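Local coordinates for 50S ribosomal protein L16 arginine hydroxylase (Escherichia coli, PDB 4CCL) that is a growth-regulating oxygenase that hydroxylates an arginine of ribosomal protein uL16, using ferrous iron, 2-oxoglutarate and molecular oxygen, at residues His153-His156 against Pro157-Gln161. Residues are numbered along the deposited sequence; the frame is centred on the assembly and turned at random.
Sequences HCPH and PDLLQ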
ATOM      1  N   HIS B 153     -10.922 -24.866  11.791  1.00105.17           N
ATOM      2  CA  HIS B 153     -10.900 -25.943  10.804  1.00109.35           C
ATOM      3  C   HIS B 153     -11.973 -25.724   9.741  1.00106.43           C
ATOM      4  O   HIS B 153     -12.891 -24.916   9.924  1.00102.86           O
ATOM      5  CB  HIS B 153     -11.020 -27.325  11.475  1.00111.43           C
ATOM      6  CG  HIS B 153     -12.432 -27.773  11.729  1.00111.80           C
ATOM      7  ND1 HIS B 153     -12.977 -27.845  12.991  1.00112.15           N
ATOM      8  CD2 HIS B 153     -13.391 -28.210  10.878  1.00111.01           C
ATOM      9  CE1 HIS B 153     -14.221 -28.285  12.907  1.00110.50           C
ATOM     10  NE2 HIS B 153     -14.496 -28.512  11.636  1.00109.30           N
ATOM     11  N   CYS B 154     -11.839 -26.425   8.621  1.00110.45           N
ATOM     12  CA  CYS B 154     -12.704 -26.175   7.470  1.00113.09           C
ATOM     13  C   CYS B 154     -13.422 -27.436   6.949  1.00116.92           C
ATOM     14  O   CYS B 154     -12.854 -28.199   6.163  1.00120.44           O
ATOM     15  CB  CYS B 154     -11.898 -25.515   6.339  1.00115.91           C
ATOM     16  SG  CYS B 154     -11.199 -23.897   6.731  1.00141.87           S
ATOM     17  N   PRO B 155     -14.658 -27.687   7.433  1.00115.05           N
ATOM     18  CA  PRO B 155     -15.529 -28.773   6.953  1.00115.95           C
ATOM     19  C   PRO B 155     -15.881 -28.551   5.488  1.00117.77           C
ATOM     20  O   PRO B 155     -16.215 -29.482   4.753  1.00116.81           O
ATOM     21  CB  PRO B 155     -16.802 -28.620   7.807  1.00109.86           C
ATOM     22  CG  PRO B 155     -16.412 -27.720   8.934  1.00107.65           C
ATOM     23  CD  PRO B 155     -15.347 -26.828   8.407  1.00107.49           C
ATOM     24  N   HIS B 156     -15.802 -27.288   5.088  1.00117.33           N
ATOM     25  CA  HIS B 156     -15.971 -26.860   3.711  1.00116.57           C
ATOM     26  C   HIS B 156     -14.967 -25.731   3.494  1.00116.95           C
ATOM     27  O   HIS B 156     -14.674 -24.982   4.428  1.00108.67           O
ATOM     28  CB  HIS B 156     -17.397 -26.350   3.506  1.00110.94           C
ATOM     29  CG  HIS B 156     -17.791 -26.184   2.071  1.00113.12           C
ATOM     30  ND1 HIS B 156     -18.547 -27.118   1.395  1.00116.91           N
ATOM     31  CD2 HIS B 156     -17.544 -25.188   1.190  1.00115.50           C
ATOM     32  CE1 HIS B 156     -18.744 -26.705   0.156  1.00120.98           C
ATOM     33  NE2 HIS B 156     -18.147 -25.539   0.004  1.00119.17           N
ATOM     34  N   PRO B 157     -14.413 -25.614   2.277  1.00124.73           N
ATOM     35  CA  PRO B 157     -13.506 -24.495   1.995  1.00125.53           C
ATOM     36  C   PRO B 157     -14.158 -23.132   2.220  1.00124.86           C
ATOM     37  O   PRO B 157     -13.468 -22.157   2.510  1.00126.48           O
ATOM     38  CB  PRO B 157     -13.189 -24.675   0.510  1.00126.06           C
ATOM     39  CG  PRO B 157     -13.301 -26.137   0.288  1.00128.62           C
ATOM     40  CD  PRO B 157     -14.428 -26.599   1.181  1.00126.99           C
ATOM     41  N   ASP B 158     -15.476 -23.074   2.081  1.00121.36           N
ATOM     42  CA  ASP B 158     -16.202 -21.815   2.183  1.00115.74           C
ATOM     43  C   ASP B 158     -16.774 -21.560   3.574  1.00109.92           C
ATOM     44  O   ASP B 158     -17.464 -20.564   3.794  1.00107.35           O
ATOM     45  CB  ASP B 158     -17.317 -21.771   1.141  1.00119.99           C
ATOM     46  CG  ASP B 158     -17.449 -20.414   0.497  1.00126.45           C
ATOM     47  OD1 ASP B 158     -16.569 -20.054  -0.313  1.00133.83           O
ATOM     48  OD2 ASP B 158     -18.424 -19.704   0.809  1.00124.49           O
ATOM     49  N   LEU B 159     -16.490 -22.462   4.507  1.00106.26           N
ATOM     50  CA  LEU B 159     -17.147 -22.445   5.807  1.00 96.75           C
ATOM     51  C   LEU B 159     -16.152 -22.625   6.958  1.00 91.67           C
ATOM     52  O   LEU B 159     -15.471 -23.648   7.043  1.00 92.85           O
ATOM     53  CB  LEU B 159     -18.219 -23.540   5.823  1.00 96.91           C
ATOM     54  CG  LEU B 159     -19.191 -23.764   6.984  1.00 93.99           C
ATOM     55  CD1 LEU B 159     -18.631 -24.768   7.978  1.00 92.95           C
ATOM     56  CD2 LEU B 159     -19.580 -22.457   7.657  1.00 90.27           C
ATOM     57  N   LEU B 160     -16.084 -21.634   7.846  1.00 91.78           N
ATOM     58  CA  LEU B 160     -15.150 -21.661   8.973  1.00 94.22           C
ATOM     59  C   LEU B 160     -15.789 -22.171  10.259  1.00 88.62           C
ATOM     60  O   LEU B 160     -16.884 -21.746  10.632  1.00 94.19           O
ATOM     61  CB  LEU B 160     -14.558 -20.272   9.229  1.00 96.77           C
ATOM     62  CG  LEU B 160     -13.166 -19.972   8.671  1.00 99.55           C
ATOM     63  CD1 LEU B 160     -12.154 -21.028   9.110  1.00 99.48           C
ATOM     64  CD2 LEU B 160     -13.217 -19.858   7.158  1.00103.38           C
ATOM     65  N   GLN B 161     -15.085 -23.069  10.940  1.00 82.06           N
ATOM     66  CA  GLN B 161     -15.561 -23.625  12.199  1.00 81.29           C
ATOM     67  C   GLN B 161     -14.428 -23.864  13.190  1.00 78.72           C
ATOM     68  O   GLN B 161     -13.253 -23.858  12.823  1.00 86.97           O
ATOM     69  CB  GLN B 161     -16.319 -24.935  11.966  1.00 88.06           C
ATOM     70  CG  GLN B 161     -17.724 -24.759  11.424  1.00 91.83           C
ATOM     71  CD  GLN B 161     -18.481 -26.070  11.328  1.00 98.15           C
ATOM     72  OE1 GLN B 161     -17.965 -27.125  11.691  1.00100.35           O
ATOM     73  NE2 GLN B 161     -19.717 -26.009  10.842  1.00 99.59           N
TER
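The imidazole of His153 has CB of Gln161 over one face, 4.3 Å from the centroid of the His153 ring and offset toward its rim, a CH-pi contact. The Gln161 amide stands almost upright against that ring, the two planes 81° apart. At the other end of the hairpin the His156 ring carries CD of Pro157 over a face, 3.8 Å from its centroid, while the backbone N of Asp158 lies in the ring plane, at the CD2 edge. CG of His156 is anti to its own backbone N (chi1 -166°), which swings the ring alongside the Asp158 side chain, CD2 of His156 being 3.4 Å from CB of Asp158. Between the two histidines, CG of Pro155 packs against CD1 of Leu159 and also meets the Gln161 amide. On another side of the hairpin, SG of Cys154 touches CD1 of Leu160 at 3.8 Å.

The backbone joins these pieces. His153 and Gln161 form an antiparallel hydrogen-bonded pair, with N of His153 to O of Gln161 at 2.7 Å and N of Gln161 to O of His153 at 3.0 Å. A type I turn from His156 to Leu159 reverses the chain; N of Leu159 reaches O of His156 at 3.1 Å, from above the carbonyl plane.

This short beta hairpin belongs to the JmjC region, and Pro155, Leu159 and Gln161 rest on strand 60-65 through Trp61 and Val63. The Gln161 side chain, about 9 Å from a bound manganese ion, donates a hydrogen bond from NE2 to O of Val122. That bond satisfies the amide nitrogen of a buried side chain and restrains the rotation of the amide, tying the hairpin to the chain just before the iron ligand His125.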